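Local coordinates for protein dimethylsulfoniopropionate lyase (PDB 4B29) that probably cleaves dimethylsulfoniopropionate to release dimethyl sulfide, using a zinc ion held in a cupin barrel, at residues 138-144 with 191-197; 96-101 with 115-119; 44-48 with 201-205. All blocks are in the same frame, centred on the assembly; numbering follows the deposited sequence. Where two conformers were deposited one is given.

Overall arrangement
All three contacts reach the same mixed sheet of the cupin fold, on strands 115-122, 133-139 and 198-205. Contact 1 also reaches the second sheet, through strands 144-149 and 189-192. Contacts 1 and 2 touch directly, because Y138 N and G116 O, 3.0 Å apart, probably form a hydrogen bond between neighbouring strands. Contact 3 lies on the other side of the chain's centre, its centre about 23 Å from that of contact 1. It is largely buried and mostly apolar, with one arginine at its polar end. Contacts 1 and 2 are partly buried. Contact 1 is held mainly by a threonine hydroxyl and backbone bonds. Contact 2 combines aromatic packing with a salt-bridge network.

Contact 1 of 3, residues 138-144 with 191-197; sequences YWGPGLD and MTTLTDP. With PO4 (phosphate ion), chain E.
T193 ties the two turns together through its hydroxyl. OG1 donates to G140 O at 2.7 Å and accepts from L143 N at 2.9 Å, so this buried polar atom is gripped by two bonds. The first torsion (chi1 45°) sets OG1 between the backbone N and the carbonyl carbon, facing the 140-143 turn. The backbone of T193 returns a bond from its N to L143 O. At the turn tips G142 N makes a weak bond to L194 O. G142 has a positive phi, which suits glycine. M191 bends at chi3 and lays CE over one face of the W139 indole, 3.6 Å from the centroid of the five-membered ring. Its SD lies over the six-membered ring, a Met-aromatic contact. P197 CB packs 3.4 Å from Y138 OH. This hydroxyl also lies 2.5 Å from O2 of a phosphate, probably from the crystallisation liquor; D74 O is a second partner. The rings of F111, F115 and Y145 meet W139. The turn after strand 133-139 leads into strand 144-149, where D144 pairs antiparallel with T192 of strand 189-192 (a non-hydrogen-bonded pair). Helix 109-114 packs against L143, helix 67-73 against Y138, and W139 and M191 touch strand 198-205.

Contact 2 of 3, residues 96-101 with 115-119; sequences VEWRHS and FGWFE
R99 reaches two glutamates, one on each segment, while its own chain lies on a tryptophan. NE and NH2 both bond side-on to the single oxygen OE2 of E97, with NE at 2.8 Å. NH1 forms a salt bridge to E119 OE1 at 3.1 Å, on the anti lone pair. The carboxylate of E119 stands nearly square to the guanidinium, at 83°, and OE1 is also bonded by S124. The two carboxylates probably offset the charge of the arginine and fix the turn of its guanidinium. R99 CB lies over the five-membered ring of W117, 3.7 Å from its centroid, and the extended chain carries CD and NH1 on past CH2. The indole NE1 bonds S101 OG at 3.0 Å. Deeper in, F118 turns its edge toward the face of W98, with planes at 81°, and V96 CG1 covers a face of F118. W98 NE1 is satisfied by A93 O. Between these layers R99 and W117 exchange two backbone bonds, R99 N to W117 O at 2.8 Å and W117 N to R99 O at 3.0 Å. This is a single antiparallel bridge of the hydrogen-bonded type, by which the loop 96-101 adds briefly to strand 115-122 in the cupin barrel.

Contact 3 of 3, residues 44-48 with 201-205; sequences EFRAF and LVLWR
L203 sits between two phenylalanines of the helix. Its CD1 lies over one face of the F45 ring, 3.8 Å from the centroid. Its CB meets F48 CE2 at 3.6 Å, where the two side chains run alongside, pointing opposite ways. F45 also reaches back along the strand, with CE2 3.6 Å from L201 CD2 and the carbonyl oxygen of L201 at its ring edge. That oxygen is bonded by S157 OG. The F48 ring leaves the helix with CG anti to the backbone N (chi1 -172°), which carries it toward the strand, and the backbone of W204 lies at its edge.

R205 closes the polar end. Its extended chain passes over the ring, with CD above the centre at 3.5 Å from the centroid. The guanidinium then lies nearly flat on F48, planes at 6°, as an off-centre cation-pi stack. NH1 donates to F48 O at 2.9 Å, in the carbonyl plane and on a lone pair. One phenylalanine therefore supplies both a ring face and a backbone acceptor, which together would fix the rotation of the guanidinium. NE has a salt bridge to E153 OE1, so the guanidinium has a partner beyond the F48 carbonyl.

W204 points the other way, toward the zinc-binding residues H150 and E154, so the strand has helix 43-48 on one face and the metal pocket on the other. Strand 198-205 runs between strands 133-139 and 153-159. Helix 24-41 also covers L201 and L203, while F45 and F48 reach on to strand 180-183.

Contact 1 of 3, residues 138-144 with 191-197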
loop_
_atom_site.group_PDB
_atom_site.type_symbol
_atom_site.label_atom_id
_atom_site.label_comp_id
_atom_site.label_asym_id
_atom_site.label_seq_id
_atom_site.Cartn_x
_atom_site.Cartn_y
_atom_site.Cartn_z
ATOM N N TYR A 138 -4.843 -1.027 -2.817
ATOM C CA TYR A 138 -5.792 -0.334 -3.713
ATOM C C TYR A 138 -7.179 -0.535 -3.155
ATOM O O TYR A 138 -7.537 -1.640 -2.718
ATOM C CB TYR A 138 -5.738 -0.941 -5.113
ATOM C CG TYR A 138 -6.796 -0.325 -6.030
ATOM C CD1 TYR A 138 -6.508 0.833 -6.733
ATOM C CD2 TYR A 138 -8.066 -0.912 -6.113
ATOM C CE1 TYR A 138 -7.511 1.414 -7.611
ATOM C CE2 TYR A 138 -9.083 -0.335 -6.943
ATOM C CZ TYR A 138 -8.748 0.789 -7.688
ATOM O OH TYR A 138 -9.744 1.326 -8.505
ATOM N N TRP A 139 -7.974 0.541 -3.147
ATOM C CA TRP A 139 -9.384 0.453 -2.797
ATOM C C TRP A 139 -10.195 1.190 -3.857
ATOM O O TRP A 139 -9.892 2.331 -4.177
ATOM C CB TRP A 139 -9.651 1.188 -1.469
ATOM C CG TRP A 139 -9.092 0.466 -0.280
ATOM C CD1 TRP A 139 -9.777 -0.316 0.600
ATOM C CD2 TRP A 139 -7.716 0.495 0.178
ATOM N NE1 TRP A 139 -8.916 -0.767 1.591
ATOM C CE2 TRP A 139 -7.655 -0.295 1.341
ATOM C CE3 TRP A 139 -6.559 1.123 -0.292
ATOM C CZ2 TRP A 139 -6.451 -0.505 2.053
ATOM C CZ3 TRP A 139 -5.360 0.949 0.434
ATOM C CH2 TRP A 139 -5.337 0.120 1.582
ATOM N N GLY A 140 -11.215 0.519 -4.387
ATOM C CA GLY A 140 -12.079 1.249 -5.365
ATOM C C GLY A 140 -12.930 2.286 -4.617
ATOM O O GLY A 140 -12.967 2.352 -3.387
ATOM N N PRO A 141 -13.677 3.101 -5.383
ATOM C CA PRO A 141 -14.551 4.083 -4.739
ATOM C C PRO A 141 -15.611 3.488 -3.829
ATOM O O PRO A 141 -16.040 2.350 -3.994
ATOM C CB PRO A 141 -15.258 4.773 -5.938
ATOM C CG PRO A 141 -14.527 4.367 -7.157
ATOM C CD PRO A 141 -13.805 3.064 -6.844
ATOM N N GLY A 142 -16.078 4.281 -2.873
ATOM C CA GLY A 142 -17.217 3.870 -2.047
ATOM C C GLY A 142 -16.979 2.740 -1.091
ATOM O O GLY A 142 -17.869 1.916 -0.841
ATOM N N LEU A 143 -15.747 2.663 -0.558
ATOM C CA LEU A 143 -15.422 1.625 0.418
ATOM C C LEU A 143 -15.088 2.237 1.758
ATOM O O LEU A 143 -14.529 3.343 1.825
ATOM C CB LEU A 143 -14.212 0.821 -0.092
ATOM C CG LEU A 143 -14.480 -0.071 -1.315
ATOM C CD1 LEU A 143 -13.174 -0.912 -1.617
ATOM C CD2 LEU A 143 -15.657 -1.027 -1.054
ATOM N N ASP A 144 -15.466 1.529 2.815
ATOM C CA ASP A 144 -15.148 1.964 4.164
ATOM C C ASP A 144 -14.282 0.882 4.802
ATOM O O ASP A 144 -14.738 -0.215 5.112
ATOM C CB ASP A 144 -16.420 2.196 4.973
ATOM C CG ASP A 144 -16.165 2.935 6.263
ATOM O OD1 ASP A 144 -15.998 4.189 6.235
ATOM O OD2 ASP A 144 -16.138 2.256 7.316
ATOM N N MET A 191 -10.093 4.185 6.901
ATOM C CA MET A 191 -10.014 5.003 5.700
ATOM C C MET A 191 -11.306 4.821 4.889
ATOM O O MET A 191 -11.799 3.709 4.794
ATOM C CB MET A 191 -8.834 4.501 4.844
ATOM C CG MET A 191 -8.516 5.427 3.649
ATOM S SD MET A 191 -7.419 4.583 2.442
ATOM C CE MET A 191 -8.572 3.378 1.800
ATOM N N THR A 192 -11.785 5.901 4.268
ATOM C CA THR A 192 -13.007 5.839 3.459
ATOM C C THR A 192 -12.694 6.400 2.081
ATOM O O THR A 192 -12.153 7.525 1.963
ATOM C CB THR A 192 -14.051 6.786 4.095
ATOM O OG1 THR A 192 -14.224 6.392 5.457
ATOM C CG2 THR A 192 -15.392 6.711 3.312
ATOM N N THR A 193 -13.040 5.656 1.039
ATOM C CA THR A 193 -13.004 6.252 -0.301
ATOM C C THR A 193 -14.452 6.733 -0.618
ATOM O O THR A 193 -15.447 6.106 -0.246
ATOM C CB THR A 193 -12.572 5.292 -1.423
ATOM O OG1 THR A 193 -13.250 4.055 -1.251
ATOM C CG2 THR A 193 -11.033 4.990 -1.360
ATOM N N LEU A 194 -14.492 7.848 -1.311
ATOM C CA LEU A 194 -15.764 8.453 -1.739
ATOM C C LEU A 194 -15.897 8.184 -3.235
ATOM O O LEU A 194 -16.003 7.034 -3.635
ATOM C CB LEU A 194 -15.750 9.934 -1.365
ATOM C CG LEU A 194 -15.795 10.319 0.124
ATOM C CD1 LEU A 194 -16.907 9.597 0.864
ATOM C CD2 LEU A 194 -14.445 10.122 0.830
ATOM N N THR A 195 -15.832 9.216 -4.069
ATOM C CA THR A 195 -16.036 9.073 -5.495
ATOM C C THR A 195 -14.813 8.547 -6.285
ATOM O O THR A 195 -14.937 8.029 -7.405
ATOM C CB THR A 195 -16.464 10.495 -6.012
ATOM O OG1 THR A 195 -17.829 10.673 -5.576
ATOM C CG2 THR A 195 -16.448 10.541 -7.443
ATOM N N ASP A 196 -13.640 8.657 -5.681
ATOM C CA ASP A 196 -12.388 8.289 -6.322
ATOM C C ASP A 196 -11.846 7.041 -5.623
ATOM O O ASP A 196 -12.185 6.813 -4.475
ATOM C CB ASP A 196 -11.379 9.418 -6.184
ATOM C CG ASP A 196 -11.906 10.725 -6.793
ATOM O OD1 ASP A 196 -12.311 10.685 -7.966
ATOM O OD2 ASP A 196 -11.888 11.750 -6.109
ATOM N N PRO A 197 -11.116 6.214 -6.365
ATOM C CA PRO A 197 -10.373 5.101 -5.718
ATOM C C PRO A 197 -9.148 5.695 -4.993
ATOM O O PRO A 197 -8.893 6.907 -5.027
ATOM C CB PRO A 197 -9.906 4.293 -6.915
ATOM C CG PRO A 197 -9.569 5.350 -7.971
ATOM C CD PRO A 197 -10.662 6.441 -7.750
HETATM P P PO4 E . -13.521 0.621 -9.593
HETATM O O1 PO4 E . -13.461 -0.303 -10.832
HETATM O O2 PO4 E . -12.151 0.825 -8.970
HETATM O O3 PO4 E . -13.884 2.008 -10.063
HETATM O O4 PO4 E . -14.445 0.079 -8.511
#

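Contact 2 of 3, residues 96-101 with 115-119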
loop_
_atom_site.group_PDB
_atom_site.type_symbol
_atom_site.label_atom_id
_atom_site.label_comp_id
_atom_site.label_asym_id
_atom_site.label_seq_id
_atom_site.Cartn_x
_atom_site.Cartn_y
_atom_site.Cartn_z
ATOM N N VAL A 96 2.056 -9.536 -9.501
ATOM C CA VAL A 96 2.288 -9.549 -8.049
ATOM C C VAL A 96 1.448 -10.558 -7.334
ATOM O O VAL A 96 0.429 -11.059 -7.857
ATOM C CB VAL A 96 2.082 -8.143 -7.402
ATOM C CG1 VAL A 96 3.046 -7.111 -8.001
ATOM C CG2 VAL A 96 0.629 -7.691 -7.545
ATOM N N GLU A 97 1.838 -10.867 -6.091
ATOM C CA GLU A 97 1.084 -11.741 -5.240
ATOM C C GLU A 97 0.054 -10.939 -4.420
ATOM O O GLU A 97 0.359 -10.411 -3.333
ATOM C CB GLU A 97 2.041 -12.546 -4.304
ATOM C CG GLU A 97 1.243 -13.421 -3.369
ATOM C CD GLU A 97 2.137 -14.024 -2.299
ATOM O OE1 GLU A 97 2.966 -14.889 -2.653
ATOM O OE2 GLU A 97 2.013 -13.625 -1.129
ATOM N N TRP A 98 -1.182 -10.845 -4.928
ATOM C CA TRP A 98 -2.243 -10.106 -4.236
ATOM C C TRP A 98 -2.750 -10.889 -3.059
ATOM O O TRP A 98 -2.889 -12.144 -3.124
ATOM C CB TRP A 98 -3.419 -9.778 -5.197
ATOM C CG TRP A 98 -3.059 -8.810 -6.208
ATOM C CD1 TRP A 98 -2.669 -9.065 -7.502
ATOM C CD2 TRP A 98 -3.051 -7.387 -6.053
ATOM N NE1 TRP A 98 -2.386 -7.872 -8.145
ATOM C CE2 TRP A 98 -2.639 -6.835 -7.272
ATOM C CE3 TRP A 98 -3.325 -6.523 -4.955
ATOM C CZ2 TRP A 98 -2.476 -5.448 -7.462
ATOM C CZ3 TRP A 98 -3.205 -5.132 -5.144
ATOM C CH2 TRP A 98 -2.787 -4.604 -6.375
ATOM N N ARG A 99 -3.061 -10.115 -2.006
ATOM C CA ARG A 99 -3.557 -10.588 -0.718
ATOM C C ARG A 99 -4.806 -9.810 -0.270
ATOM O O ARG A 99 -5.038 -8.659 -0.688
ATOM C CB ARG A 99 -2.449 -10.434 0.354
ATOM C CG ARG A 99 -1.107 -11.038 -0.084
ATOM C CD ARG A 99 0.015 -10.796 0.928
ATOM N NE ARG A 99 1.238 -11.527 0.566
ATOM C CZ ARG A 99 2.433 -11.317 1.124
ATOM N NH1 ARG A 99 2.562 -10.452 2.110
ATOM N NH2 ARG A 99 3.496 -12.025 0.729
ATOM N N HIS A 100 -5.600 -10.443 0.598
ATOM C CA HIS A 100 -6.840 -9.849 1.114
ATOM C C HIS A 100 -6.800 -9.637 2.621
ATOM O O HIS A 100 -7.232 -8.594 3.127
ATOM C CB HIS A 100 -8.007 -10.808 0.879
ATOM C CG HIS A 100 -8.800 -10.512 -0.342
ATOM N ND1 HIS A 100 -9.503 -11.487 -1.011
ATOM C CD2 HIS A 100 -9.034 -9.351 -0.990
ATOM C CE1 HIS A 100 -10.115 -10.936 -2.044
ATOM N NE2 HIS A 100 -9.837 -9.644 -2.054
ATOM N N SER A 101 -6.444 -10.700 3.351
ATOM C CA SER A 101 -6.263 -10.556 4.810
ATOM C C SER A 101 -7.588 -10.763 5.540
ATOM O O SER A 101 -7.628 -11.542 6.479
ATOM C CB SER A 101 -5.613 -9.222 5.283
ATOM O OG SER A 101 -4.205 -9.171 5.084
ATOM N N PHE A 115 -10.809 -4.351 -3.480
ATOM C CA PHE A 115 -9.599 -3.931 -2.736
ATOM C C PHE A 115 -8.610 -5.086 -2.767
ATOM O O PHE A 115 -8.991 -6.268 -2.864
ATOM C CB PHE A 115 -9.969 -3.574 -1.289
ATOM C CG PHE A 115 -9.048 -4.182 -0.245
ATOM C CD1 PHE A 115 -9.334 -5.448 0.271
ATOM C CD2 PHE A 115 -7.890 -3.512 0.188
ATOM C CE1 PHE A 115 -8.522 -6.040 1.252
ATOM C CE2 PHE A 115 -7.042 -4.123 1.169
ATOM C CZ PHE A 115 -7.378 -5.361 1.685
ATOM N N GLY A 116 -7.330 -4.764 -2.661
ATOM C CA GLY A 116 -6.357 -5.827 -2.331
ATOM C C GLY A 116 -5.037 -5.155 -1.976
ATOM O O GLY A 116 -4.896 -3.938 -2.071
ATOM N N TRP A 117 -4.065 -5.950 -1.563
ATOM C CA TRP A 117 -2.757 -5.385 -1.248
ATOM C C TRP A 117 -1.673 -6.401 -1.597
ATOM O O TRP A 117 -1.961 -7.601 -1.764
ATOM C CB TRP A 117 -2.658 -5.039 0.261
ATOM C CG TRP A 117 -2.689 -6.201 1.200
ATOM C CD1 TRP A 117 -3.777 -6.899 1.608
ATOM C CD2 TRP A 117 -1.551 -6.798 1.855
ATOM N NE1 TRP A 117 -3.398 -7.900 2.506
ATOM C CE2 TRP A 117 -2.036 -7.855 2.662
ATOM C CE3 TRP A 117 -0.181 -6.524 1.838
ATOM C CZ2 TRP A 117 -1.187 -8.653 3.465
ATOM C CZ3 TRP A 117 0.671 -7.323 2.625
ATOM C CH2 TRP A 117 0.148 -8.369 3.427
ATOM N N PHE A 118 -0.432 -5.925 -1.644
ATOM C CA PHE A 118 0.659 -6.872 -1.801
ATOM C C PHE A 118 1.905 -6.301 -1.137
ATOM O O PHE A 118 1.982 -5.097 -0.826
ATOM C CB PHE A 118 0.911 -7.200 -3.280
ATOM C CG PHE A 118 1.442 -6.045 -4.130
ATOM C CD1 PHE A 118 2.819 -5.784 -4.281
ATOM C CD2 PHE A 118 0.544 -5.237 -4.823
ATOM C CE1 PHE A 118 3.285 -4.740 -5.138
ATOM C CE2 PHE A 118 1.005 -4.216 -5.682
ATOM C CZ PHE A 118 2.356 -3.926 -5.827
ATOM N N GLU A 119 2.909 -7.161 -0.936
ATOM C CA GLU A 119 4.151 -6.705 -0.285
ATOM C C GLU A 119 5.217 -6.593 -1.357
ATOM O O GLU A 119 5.624 -7.599 -1.958
ATOM C CB GLU A 119 4.555 -7.733 0.795
ATOM C CG GLU A 119 5.786 -7.316 1.637
ATOM C CD GLU A 119 6.079 -8.350 2.743
ATOM O OE1 GLU A 119 5.259 -9.262 3.007
ATOM O OE2 GLU A 119 7.250 -8.391 3.154
HETATM O O HOH W 1 2.405 -9.903 -1.573
HETATM O O HOH W 2 -9.628 -8.509 -4.922
#

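Contact 3 of 3, residues 44-48 with 201-205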
loop_
_atom_site.group_PDB
_atom_site.type_symbol
_atom_site.label_atom_id
_atom_site.label_comp_id
_atom_site.label_asym_id
_atom_site.label_seq_id
_atom_site.Cartn_x
_atom_site.Cartn_y
_atom_site.Cartn_z
ATOM N N GLU A 44 9.516 12.714 4.204
ATOM C CA GLU A 44 8.963 11.951 5.320
ATOM C C GLU A 44 9.367 10.478 5.199
ATOM O O GLU A 44 9.550 9.800 6.228
ATOM C CB GLU A 44 7.435 12.025 5.378
ATOM C CG GLU A 44 6.879 13.469 5.605
ATOM C CD GLU A 44 7.253 14.088 6.937
ATOM O OE1 GLU A 44 7.715 13.403 7.908
ATOM O OE2 GLU A 44 7.112 15.335 7.043
ATOM N N PHE A 45 9.460 9.970 3.959
ATOM C CA PHE A 45 9.871 8.566 3.778
ATOM C C PHE A 45 11.343 8.436 4.178
ATOM O O PHE A 45 11.681 7.474 4.867
ATOM C CB PHE A 45 9.676 8.119 2.306
ATOM C CG PHE A 45 8.355 7.490 2.045
ATOM C CD1 PHE A 45 7.189 7.944 2.701
ATOM C CD2 PHE A 45 8.236 6.402 1.146
ATOM C CE1 PHE A 45 5.941 7.288 2.493
ATOM C CE2 PHE A 45 7.011 5.769 0.947
ATOM C CZ PHE A 45 5.848 6.213 1.597
ATOM N N ARG A 46 12.209 9.354 3.746
ATOM C CA ARG A 46 13.625 9.299 4.128
ATOM C C ARG A 46 13.811 9.370 5.638
ATOM O O ARG A 46 14.723 8.733 6.189
ATOM C CB ARG A 46 14.404 10.424 3.446
ATOM C CG ARG A 46 14.175 10.402 1.913
ATOM C CD ARG A 46 15.339 11.074 1.177
ATOM N NE ARG A 46 15.641 12.411 1.706
ATOM C CZ ARG A 46 15.043 13.540 1.313
ATOM N NH1 ARG A 46 14.052 13.557 0.390
ATOM N NH2 ARG A 46 15.447 14.663 1.864
ATOM N N ALA A 47 12.972 10.178 6.290
ATOM C CA ALA A 47 13.042 10.282 7.750
ATOM C C ALA A 47 12.615 8.987 8.454
ATOM O O ALA A 47 13.109 8.697 9.577
ATOM C CB ALA A 47 12.154 11.466 8.245
ATOM N N PHE A 48 11.695 8.239 7.852
ATOM C CA PHE A 48 11.126 7.073 8.493
ATOM C C PHE A 48 12.063 5.875 8.373
ATOM O O PHE A 48 12.207 5.098 9.319
ATOM C CB PHE A 48 9.808 6.754 7.796
ATOM C CG PHE A 48 8.961 5.669 8.456
ATOM C CD1 PHE A 48 8.116 5.958 9.535
ATOM C CD2 PHE A 48 8.984 4.373 7.928
ATOM C CE1 PHE A 48 7.261 4.943 10.065
ATOM C CE2 PHE A 48 8.139 3.352 8.444
ATOM C CZ PHE A 48 7.269 3.648 9.501
ATOM N N LEU A 201 1.184 3.463 -1.193
ATOM C CA LEU A 201 2.454 2.738 -1.026
ATOM C C LEU A 201 2.904 3.087 0.402
ATOM O O LEU A 201 2.953 4.277 0.783
ATOM C CB LEU A 201 3.470 3.149 -2.113
ATOM C CG LEU A 201 4.748 2.286 -1.988
ATOM C CD1 LEU A 201 5.338 1.956 -3.386
ATOM C CD2 LEU A 201 5.758 3.063 -1.147
ATOM N N VAL A 202 3.201 2.058 1.198
ATOM C CA VAL A 202 3.258 2.250 2.664
ATOM C C VAL A 202 4.551 1.628 3.193
ATOM O O VAL A 202 4.932 0.547 2.753
ATOM C CB VAL A 202 2.065 1.519 3.286
ATOM C CG1 VAL A 202 2.088 1.567 4.826
ATOM C CG2 VAL A 202 0.747 2.133 2.728
ATOM N N LEU A 203 5.203 2.331 4.099
ATOM C CA LEU A 203 6.380 1.755 4.789
ATOM C C LEU A 203 5.993 1.306 6.203
ATOM O O LEU A 203 5.077 1.886 6.865
ATOM C CB LEU A 203 7.465 2.812 4.981
ATOM C CG LEU A 203 7.925 3.625 3.733
ATOM C CD1 LEU A 203 9.080 4.515 4.068
ATOM C CD2 LEU A 203 8.312 2.632 2.591
ATOM N N TRP A 204 6.750 0.308 6.711
ATOM C CA TRP A 204 6.487 -0.195 8.074
ATOM C C TRP A 204 7.806 -0.322 8.800
ATOM O O TRP A 204 8.847 -0.605 8.162
ATOM C CB TRP A 204 5.900 -1.627 8.024
ATOM C CG TRP A 204 4.672 -1.837 7.195
ATOM C CD1 TRP A 204 4.517 -1.686 5.795
ATOM C CD2 TRP A 204 3.383 -2.118 7.699
ATOM N NE1 TRP A 204 3.221 -1.970 5.451
ATOM C CE2 TRP A 204 2.506 -2.236 6.596
ATOM C CE3 TRP A 204 2.883 -2.335 8.993
ATOM C CZ2 TRP A 204 1.134 -2.532 6.741
ATOM C CZ3 TRP A 204 1.486 -2.650 9.137
ATOM C CH2 TRP A 204 0.658 -2.762 8.023
ATOM N N ARG A 205 7.780 -0.068 10.107
ATOM C CA ARG A 205 8.987 -0.270 10.905
ATOM C C ARG A 205 8.653 -0.583 12.355
ATOM O O ARG A 205 7.490 -0.451 12.796
ATOM C CB ARG A 205 9.909 0.955 10.858
ATOM C CG ARG A 205 9.381 2.074 11.800
ATOM C CD ARG A 205 10.180 3.367 11.554
ATOM N NE ARG A 205 9.699 4.392 12.530
ATOM C CZ ARG A 205 10.236 5.595 12.660
ATOM N NH1 ARG A 205 11.235 6.017 11.863
ATOM N NH2 ARG A 205 9.750 6.428 13.610
#